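PipY (Synechococcus elongatus, PDB 5NLC) binds pyridoxal 5'-phosphate and is probably involved in keeping the cellular supply of this vitamin B6 cofactor in balance. Local coordinates at residues E35-G40 with L62-W67; A23-H28 with I53-E58; S196-A201 with T207-G212. All coordinates share one frame; numbering follows the deposited sequence.

Contact 1: residues E35-G40 with L62-W67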
loop_
_atom_site.group_PDB
_atom_site.type_symbol
_atom_site.label_atom_id
_atom_site.label_comp_id
_atom_site.label_asym_id
_atom_site.label_seq_id
_atom_site.Cartn_x
_atom_site.Cartn_y
_atom_site.Cartn_z
ATOM N N GLU A 35 -1.726 7.682 -20.423
ATOM C CA GLU A 35 -0.827 6.840 -21.216
ATOM C C GLU A 35 -0.581 5.437 -20.579
ATOM O O GLU A 35 -0.590 4.413 -21.296
ATOM C CB GLU A 35 0.478 7.578 -21.577
ATOM C CG GLU A 35 1.397 6.877 -22.543
ATOM C CD GLU A 35 2.647 7.675 -22.931
ATOM O OE1 GLU A 35 2.712 8.941 -22.734
ATOM O OE2 GLU A 35 3.596 7.040 -23.440
ATOM N N ALA A 36 -0.339 5.414 -19.269
ATOM C CA ALA A 36 -0.167 4.174 -18.561
ATOM C C ALA A 36 -1.375 3.309 -18.578
ATOM O O ALA A 36 -1.264 2.092 -18.752
ATOM C CB ALA A 36 0.304 4.409 -17.141
ATOM N N TYR A 37 -2.532 3.912 -18.407
ATOM C CA TYR A 37 -3.808 3.209 -18.506
ATOM C C TYR A 37 -4.007 2.535 -19.877
ATOM O O TYR A 37 -4.395 1.357 -19.981
ATOM C CB TYR A 37 -4.938 4.148 -18.118
ATOM C CG TYR A 37 -6.284 3.467 -17.975
ATOM C CD1 TYR A 37 -7.037 3.171 -19.104
ATOM C CD2 TYR A 37 -6.789 3.143 -16.739
ATOM C CE1 TYR A 37 -8.277 2.541 -19.009
ATOM C CE2 TYR A 37 -8.068 2.529 -16.625
ATOM C CZ TYR A 37 -8.768 2.235 -17.760
ATOM O OH TYR A 37 -9.976 1.595 -17.714
ATOM N N ALA A 38 -3.658 3.251 -20.928
ATOM C CA ALA A 38 -3.787 2.699 -22.262
ATOM C C ALA A 38 -2.883 1.522 -22.443
ATOM O O ALA A 38 -3.191 0.651 -23.188
ATOM C CB ALA A 38 -3.425 3.783 -23.280
ATOM N N ALA A 39 -1.754 1.512 -21.764
ATOM C CA ALA A 39 -0.834 0.367 -21.832
ATOM C C ALA A 39 -1.247 -0.792 -20.941
ATOM O O ALA A 39 -0.610 -1.825 -21.021
ATOM C CB ALA A 39 0.568 0.799 -21.438
ATOM N N GLY A 40 -2.281 -0.636 -20.127
ATOM C CA GLY A 40 -2.834 -1.727 -19.329
ATOM C C GLY A 40 -2.724 -1.491 -17.800
ATOM O O GLY A 40 -3.194 -2.331 -17.013
ATOM N N LEU A 62 -12.440 6.974 -16.109
ATOM C CA LEU A 62 -11.797 5.639 -16.173
ATOM C C LEU A 62 -12.459 4.743 -15.132
ATOM O O LEU A 62 -12.390 5.043 -13.945
ATOM C CB LEU A 62 -10.268 5.735 -15.937
ATOM C CG LEU A 62 -9.523 6.658 -16.953
ATOM C CD1 LEU A 62 -8.068 6.867 -16.531
ATOM C CD2 LEU A 62 -9.508 6.147 -18.369
ATOM N N PRO A 63 -13.105 3.659 -15.570
ATOM C CA PRO A 63 -14.028 2.955 -14.641
ATOM C C PRO A 63 -13.328 2.065 -13.535
ATOM O O PRO A 63 -13.883 1.885 -12.440
ATOM C CB PRO A 63 -14.848 2.088 -15.613
ATOM C CG PRO A 63 -13.796 1.672 -16.613
ATOM C CD PRO A 63 -12.898 2.885 -16.807
ATOM N N ASP A 64 -12.134 1.569 -13.821
ATOM C CA ASP A 64 -11.450 0.528 -13.040
ATOM C C ASP A 64 -10.016 0.932 -12.658
ATOM O O ASP A 64 -9.108 0.144 -12.631
ATOM C CB ASP A 64 -11.426 -0.666 -13.900
ATOM C CG ASP A 64 -10.914 -0.357 -15.256
ATOM O OD1 ASP A 64 -10.728 0.890 -15.591
ATOM O OD2 ASP A 64 -10.685 -1.354 -15.972
ATOM N N LEU A 65 -9.828 2.219 -12.449
ATOM C CA LEU A 65 -8.613 2.760 -11.943
ATOM C C LEU A 65 -8.713 2.573 -10.420
ATOM O O LEU A 65 -9.686 2.996 -9.821
ATOM C CB LEU A 65 -8.522 4.243 -12.381
ATOM C CG LEU A 65 -7.120 4.848 -12.430
ATOM C CD1 LEU A 65 -7.266 6.283 -12.895
ATOM C CD2 LEU A 65 -6.516 4.864 -11.028
ATOM N N THR A 66 -7.742 1.907 -9.813
ATOM C CA THR A 66 -7.675 1.738 -8.404
ATOM C C THR A 66 -6.582 2.653 -7.790
ATOM O O THR A 66 -5.421 2.586 -8.226
ATOM C CB THR A 66 -7.383 0.278 -8.095
ATOM O OG1 THR A 66 -8.425 -0.519 -8.608
ATOM C CG2 THR A 66 -7.278 0.005 -6.643
ATOM N N TRP A 67 -6.988 3.545 -6.845
ATOM C CA TRP A 67 -6.081 4.468 -6.199
ATOM C C TRP A 67 -5.623 3.944 -4.822
ATOM O O TRP A 67 -6.468 3.554 -3.973
ATOM C CB TRP A 67 -6.769 5.797 -5.956
ATOM C CG TRP A 67 -6.967 6.604 -7.245
ATOM C CD1 TRP A 67 -8.108 6.714 -7.997
ATOM C CD2 TRP A 67 -5.980 7.326 -7.917
ATOM N NE1 TRP A 67 -7.873 7.497 -9.101
ATOM C CE2 TRP A 67 -6.573 7.908 -9.062
ATOM C CE3 TRP A 67 -4.622 7.569 -7.666
ATOM C CZ2 TRP A 67 -5.839 8.745 -9.961
ATOM C CZ3 TRP A 67 -3.920 8.443 -8.569
ATOM C CH2 TRP A 67 -4.515 8.954 -9.702
#
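Tyr37, near the end of helix 30-38, lays its ring against Leu62 and points its hydroxyl at Asp64 in the loop that leads into strand 66-69, a surface contact on the outer layer of the modified TIM barrel. The tight part is the ring and its hydroxyl. Leu62 comes over one face and sets CD2 almost above the middle of the six-membered ring, 3.9 Å from the centroid and 11° off the normal, a clear CH-pi contact. Its other methyl, CD1, reaches the CD2 corner of Tyr37 at 3.9 Å, and the two side chains run past one another in opposite directions. Tyr37 can reach the loop because its CG stands anti to the backbone N (chi1 -171°), which carries the ring off the helix. At the ring edge, close to its plane, Tyr37 OH donates a hydrogen bond to Asp64 OD1, with the carboxylate turned 64° from the ring. The modelled 2.4 Å between these two oxygens is shorter than usual, and its exact value is doubtful.

Arg42 adds a cation-pi contact to the ring and a salt bridge to Asp64 OD2, which probably helps hold the carboxylate in place. Pro63 forms the exposed margin and adds little area. It is a calcium-binding residue in a structure of this protein, although no calcium is bound here; its CD, oblique to the ring, lies 3.3 Å from Tyr37 OH.

Contact 2: residues A23-H28 with I53-E58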
loop_
_atom_site.group_PDB
_atom_site.type_symbol
_atom_site.label_atom_id
_atom_site.label_comp_id
_atom_site.label_asym_id
_atom_site.label_seq_id
_atom_site.Cartn_x
_atom_site.Cartn_y
_atom_site.Cartn_z
ATOM N N ALA A 23 1.693 1.753 -9.827
ATOM C CA ALA A 23 2.415 2.814 -10.468
ATOM C C ALA A 23 2.352 4.085 -9.610
ATOM O O ALA A 23 1.288 4.658 -9.393
ATOM C CB ALA A 23 1.899 3.089 -11.858
ATOM N N VAL A 24 3.484 4.474 -9.076
ATOM C CA VAL A 24 3.595 5.638 -8.199
ATOM C C VAL A 24 3.630 6.892 -9.078
ATOM O O VAL A 24 4.624 7.139 -9.757
ATOM C CB VAL A 24 4.797 5.579 -7.253
ATOM C CG1 VAL A 24 4.837 6.854 -6.410
ATOM C CG2 VAL A 24 4.748 4.332 -6.392
ATOM N N SER A 25 2.515 7.615 -9.091
ATOM C CA SER A 25 2.283 8.713 -10.047
ATOM C C SER A 25 2.657 10.065 -9.421
ATOM O O SER A 25 2.420 11.083 -10.002
ATOM C CB SER A 25 0.803 8.734 -10.495
ATOM O OG SER A 25 -0.103 8.742 -9.379
ATOM N N LYS A 26 3.264 10.033 -8.243
ATOM C CA LYS A 26 3.610 11.222 -7.463
ATOM C C LYS A 26 4.158 12.392 -8.208
ATOM O O LYS A 26 3.707 13.524 -7.952
ATOM C CB LYS A 26 4.586 10.860 -6.328
ATOM C CG LYS A 26 5.393 11.995 -5.728
ATOM C CD LYS A 26 6.211 11.479 -4.548
ATOM C CE LYS A 26 7.325 10.499 -4.973
ATOM N NZ LYS A 26 7.334 9.185 -4.209
ATOM N N ASN A 27 5.128 12.217 -9.083
ATOM C CA ASN A 27 5.598 13.442 -9.817
ATOM C C ASN A 27 5.162 13.513 -11.276
ATOM O O ASN A 27 5.831 14.133 -12.115
ATOM C CB ASN A 27 7.123 13.534 -9.759
ATOM C CG ASN A 27 7.641 13.702 -8.352
ATOM O OD1 ASN A 27 7.412 14.756 -7.741
ATOM N ND2 ASN A 27 8.391 12.697 -7.848
ATOM N N HIS A 28 4.026 12.922 -11.593
ATOM C CA HIS A 28 3.635 12.762 -12.937
ATOM C C HIS A 28 2.223 13.224 -13.169
ATOM O O HIS A 28 1.348 12.942 -12.372
ATOM C CB HIS A 28 3.778 11.298 -13.379
ATOM C CG HIS A 28 5.207 10.866 -13.475
ATOM N ND1 HIS A 28 6.003 11.201 -14.539
ATOM C CD2 HIS A 28 6.009 10.261 -12.576
ATOM C CE1 HIS A 28 7.235 10.773 -14.310
ATOM N NE2 HIS A 28 7.255 10.181 -13.130
ATOM N N ILE A 53 -5.985 14.019 -4.730
ATOM C CA ILE A 53 -7.290 14.646 -5.005
ATOM C C ILE A 53 -7.198 15.566 -6.199
ATOM O O ILE A 53 -8.028 15.494 -7.126
ATOM C CB ILE A 53 -7.786 15.486 -3.803
ATOM C CG1 ILE A 53 -8.184 14.578 -2.654
ATOM C CG2 ILE A 53 -8.984 16.385 -4.144
ATOM C CD1 ILE A 53 -8.364 15.329 -1.352
ATOM N N ALA A 54 -6.176 16.418 -6.204
ATOM C CA ALA A 54 -6.036 17.393 -7.276
ATOM C C ALA A 54 -6.049 16.709 -8.649
ATOM O O ALA A 54 -6.667 17.187 -9.585
ATOM C CB ALA A 54 -4.761 18.213 -7.102
ATOM N N LYS A 55 -5.438 15.546 -8.734
ATOM C CA LYS A 55 -5.199 14.907 -10.005
ATOM C C LYS A 55 -6.366 14.009 -10.427
ATOM O O LYS A 55 -6.513 13.699 -11.606
ATOM C CB LYS A 55 -3.978 14.029 -9.823
ATOM C CG LYS A 55 -3.039 14.029 -10.978
ATOM C CD LYS A 55 -1.843 13.160 -10.651
ATOM C CE LYS A 55 -0.839 13.906 -9.826
ATOM N NZ LYS A 55 0.394 13.103 -9.660
ATOM N N GLN A 56 -7.148 13.553 -9.449
ATOM C CA GLN A 56 -8.226 12.589 -9.672
ATOM C C GLN A 56 -9.410 13.078 -10.494
ATOM O O GLN A 56 -10.015 12.266 -11.207
ATOM C CB GLN A 56 -8.754 12.054 -8.348
ATOM C CG GLN A 56 -7.766 11.144 -7.668
ATOM C CD GLN A 56 -8.292 10.592 -6.327
ATOM O OE1 GLN A 56 -9.258 11.116 -5.738
ATOM N NE2 GLN A 56 -7.643 9.548 -5.823
ATOM N N ALA A 57 -9.753 14.381 -10.410
ATOM C CA ALA A 57 -11.035 14.850 -10.989
ATOM C C ALA A 57 -11.187 14.621 -12.485
ATOM O O ALA A 57 -12.227 14.122 -12.928
ATOM C CB ALA A 57 -11.319 16.303 -10.664
ATOM N N GLU A 58 -10.153 14.882 -13.269
ATOM C CA GLU A 58 -10.251 14.636 -14.729
ATOM C C GLU A 58 -10.298 13.163 -15.141
ATOM O O GLU A 58 -10.716 12.826 -16.266
ATOM C CB GLU A 58 -9.092 15.274 -15.490
ATOM C CG GLU A 58 -9.225 16.787 -15.656
ATOM C CD GLU A 58 -8.862 17.561 -14.372
ATOM O OE1 GLU A 58 -8.335 16.957 -13.411
ATOM O OE2 GLU A 58 -9.110 18.785 -14.291
HETATM O O HOH W 1 1.419 14.143 -7.094
#
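The turn after strand 20-24, at the C-terminal end of the barrel strands, carries Lys26, the predicted attachment point of pyridoxal phosphate, and is met here by a lysine from helix 49-56. Lys55 points its chain at the turn and brings its ammonium group in among backbone carbonyls. Lys55 NZ donates a hydrogen bond of 2.9 Å to His28 O, approaching at a C=O...N angle of 147° and tilted 27° from the carbonyl plane. The same nitrogen lies 2.9 Å from Ser25 O, the atom that accepts the His28 N bond closing the type I turn from Ser25 to His28. A water bridges the two sides: it accepts from Lys55 NZ at 3.0 Å and donates to Lys26 O, a leg modelled so short that its length is doubtful. A bend at chi3 (-82°) in the otherwise extended outer part of the chain places CD and CE beside His28 O, with CE 3.5 Å from that oxygen.

Glu46, outside both segments, supplies the countercharge: its OE2 forms a salt bridge with Lys55 NZ and takes a hydrogen bond from Ser25 OG. Lys26 starts its side chain away from helix 49-56, and that chain comes to about 3 Å (nearest atoms) from the side chain of Asn47, a residue that binds pyridoxal phosphate. No cofactor is attached here; a lysine just beyond the first barrel strand is the Schiff-base position of fold type III pyridoxal phosphate proteins.

Contact 3: residues S196-A201 with T207-G212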
loop_
_atom_site.group_PDB
_atom_site.type_symbol
_atom_site.label_atom_id
_atom_site.label_comp_id
_atom_site.label_asym_id
_atom_site.label_seq_id
_atom_site.Cartn_x
_atom_site.Cartn_y
_atom_site.Cartn_z
ATOM N N SER A 196 14.062 0.618 -5.491
ATOM C CA SER A 196 15.361 -0.055 -5.507
ATOM C C SER A 196 15.367 -1.459 -4.884
ATOM O O SER A 196 16.318 -2.160 -5.048
ATOM C CB SER A 196 16.354 0.787 -4.757
ATOM O OG SER A 196 15.791 1.192 -3.533
ATOM N N ASP A 197 14.329 -1.846 -4.148
ATOM C CA ASP A 197 14.374 -3.123 -3.456
ATOM C C ASP A 197 13.256 -4.085 -3.809
ATOM O O ASP A 197 13.180 -5.196 -3.215
ATOM C CB ASP A 197 14.528 -2.940 -1.960
ATOM C CG ASP A 197 13.301 -2.375 -1.278
ATOM O OD1 ASP A 197 12.201 -2.390 -1.899
ATOM O OD2 ASP A 197 13.443 -1.998 -0.064
ATOM N N TRP A 198 12.451 -3.758 -4.819
ATOM C CA TRP A 198 11.306 -4.634 -5.139
ATOM C C TRP A 198 11.704 -6.076 -5.579
ATOM O O TRP A 198 10.980 -6.977 -5.307
ATOM C CB TRP A 198 10.290 -4.011 -6.136
ATOM C CG TRP A 198 10.804 -3.813 -7.532
ATOM C CD1 TRP A 198 11.227 -2.626 -8.098
ATOM C CD2 TRP A 198 10.904 -4.784 -8.544
ATOM N NE1 TRP A 198 11.622 -2.812 -9.389
ATOM C CE2 TRP A 198 11.471 -4.139 -9.692
ATOM C CE3 TRP A 198 10.659 -6.158 -8.598
ATOM C CZ2 TRP A 198 11.696 -4.814 -10.883
ATOM C CZ3 TRP A 198 10.883 -6.826 -9.793
ATOM C CH2 TRP A 198 11.445 -6.167 -10.907
ATOM N N PRO A 199 12.851 -6.270 -6.239
ATOM C CA PRO A 199 13.183 -7.691 -6.532
ATOM C C PRO A 199 13.363 -8.525 -5.240
ATOM O O PRO A 199 12.971 -9.686 -5.190
ATOM C CB PRO A 199 14.464 -7.583 -7.366
ATOM C CG PRO A 199 14.385 -6.201 -7.991
ATOM C CD PRO A 199 13.771 -5.345 -6.923
ATOM N N LEU A 200 13.916 -7.942 -4.182
ATOM C CA LEU A 200 14.071 -8.672 -2.905
ATOM C C LEU A 200 12.678 -8.953 -2.327
ATOM O O LEU A 200 12.420 -10.050 -1.768
ATOM C CB LEU A 200 14.872 -7.897 -1.897
ATOM C CG LEU A 200 16.306 -7.549 -2.287
ATOM C CD1 LEU A 200 16.940 -6.718 -1.176
ATOM C CD2 LEU A 200 17.132 -8.751 -2.603
ATOM N N ALA A 201 11.778 -7.975 -2.494
ATOM C CA ALA A 201 10.416 -8.083 -1.947
ATOM C C ALA A 201 9.653 -9.188 -2.635
ATOM O O ALA A 201 9.054 -10.042 -1.961
ATOM C CB ALA A 201 9.707 -6.763 -2.096
ATOM N N THR A 207 3.015 -9.064 -2.487
ATOM C CA THR A 207 1.913 -9.053 -3.432
ATOM C C THR A 207 1.663 -7.675 -4.074
ATOM O O THR A 207 0.977 -7.604 -5.092
ATOM C CB THR A 207 0.631 -9.560 -2.786
ATOM O OG1 THR A 207 0.255 -8.695 -1.708
ATOM C CG2 THR A 207 0.802 -11.083 -2.278
ATOM N N TRP A 208 2.115 -6.594 -3.457
ATOM C CA TRP A 208 1.971 -5.257 -4.012
ATOM C C TRP A 208 3.352 -4.643 -3.985
ATOM O O TRP A 208 3.900 -4.550 -2.903
ATOM C CB TRP A 208 1.090 -4.364 -3.126
ATOM C CG TRP A 208 -0.357 -4.661 -3.091
ATOM C CD1 TRP A 208 -1.049 -5.065 -1.988
ATOM C CD2 TRP A 208 -1.354 -4.415 -4.119
ATOM N NE1 TRP A 208 -2.403 -5.091 -2.257
ATOM C CE2 TRP A 208 -2.616 -4.757 -3.572
ATOM C CE3 TRP A 208 -1.308 -3.976 -5.428
ATOM C CZ2 TRP A 208 -3.799 -4.695 -4.321
ATOM C CZ3 TRP A 208 -2.513 -3.874 -6.181
ATOM C CH2 TRP A 208 -3.715 -4.270 -5.638
ATOM N N ILE A 209 3.905 -4.236 -5.132
ATOM C CA ILE A 209 5.113 -3.449 -5.156
ATOM C C ILE A 209 4.848 -2.034 -5.712
ATOM O O ILE A 209 3.867 -1.825 -6.407
ATOM C CB ILE A 209 6.260 -4.120 -5.950
ATOM C CG1 ILE A 209 5.890 -4.311 -7.425
ATOM C CG2 ILE A 209 6.576 -5.466 -5.307
ATOM C CD1 ILE A 209 7.016 -4.780 -8.286
ATOM N N ARG A 210 5.759 -1.126 -5.449
ATOM C CA ARG A 210 5.588 0.331 -5.721
ATOM C C ARG A 210 6.686 0.785 -6.623
ATOM O O ARG A 210 7.841 0.822 -6.190
ATOM C CB ARG A 210 5.705 1.213 -4.427
ATOM C CG ARG A 210 4.868 0.772 -3.313
ATOM C CD ARG A 210 4.903 1.618 -2.028
ATOM N NE ARG A 210 6.149 1.700 -1.263
ATOM C CZ ARG A 210 6.640 0.729 -0.500
ATOM N NH1 ARG A 210 6.056 -0.473 -0.443
ATOM N NH2 ARG A 210 7.730 0.954 0.208
ATOM N N VAL A 211 6.367 1.180 -7.852
ATOM C CA VAL A 211 7.398 1.616 -8.783
ATOM C C VAL A 211 6.979 2.911 -9.471
ATOM O O VAL A 211 5.813 3.086 -9.770
ATOM C CB VAL A 211 7.665 0.525 -9.840
ATOM C CG1 VAL A 211 8.234 -0.734 -9.210
ATOM C CG2 VAL A 211 6.355 0.122 -10.497
ATOM N N GLY A 212 7.939 3.813 -9.665
ATOM C CA GLY A 212 7.639 5.163 -10.097
ATOM C C GLY A 212 8.315 5.426 -11.425
ATOM O O GLY A 212 7.782 5.135 -12.488
#
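Trp198 overlaps Ile209 with the broad part of its indole: the CD1 methyl of Ile209 sits 3.5 Å from the ring plane, displaced toward the rim, and is 3.9 Å from both CD2 and CE3 of Trp198. On the other side of the plane the indole meets its own neighbour in the chain, Pro199, whose CD lies 3.3 Å from the plane and is likewise offset toward the rim. Val211, two residues further along the same strand, takes the pyrrole end instead, with its CG1 3.7 Å from Trp198 CD1. Ile209 and Val211 both cross the indole at a slant, and the fit is wholly apolar across the two segments.

This is the closing helix-strand pair of the modified TIM barrel, helix 198-203 lying outside strand 208-211 after a short connection. Ile209 and Val211 face outward to the helix, while Arg210 between them, a residue that binds pyridoxal phosphate, belongs to the cofactor side. Gly212, directly after the strand, binds the cofactor too, but none is present here. Leu11 and Gln14 of helix 4-14 also touch Trp198. A chi1 of 67° puts CG of Trp198 between the backbone N and the carbonyl carbon and brings the indole over the strand, where the packing and a hydrogen bond between Trp198 NE1 and Gln214 OE1 hold it.

Overall arrangement
From the N terminus, contact 2 opens first, at strand 20-24 and the loop after it. Contact 1 opens on helix 30-38 before contact 2 closes on helix 49-56, and closes only at 62-67, so the two cross. They join the turn after strand 20-24 to helix 49-56, and helix 30-38 to the loop entering strand 66-69, each spanning strand 43-46 in the chain. They also touch, with Trp67 packing on Gln56 and Ser25. Contact 3 comes later, in series, and closes a short loop between helix 198-203 and strand 208-211. That last strand lies beside strand 20-24, where Val24 N probably bonds to Val211 O, so contacts 2 and 3 meet where the barrel's end joins its beginning.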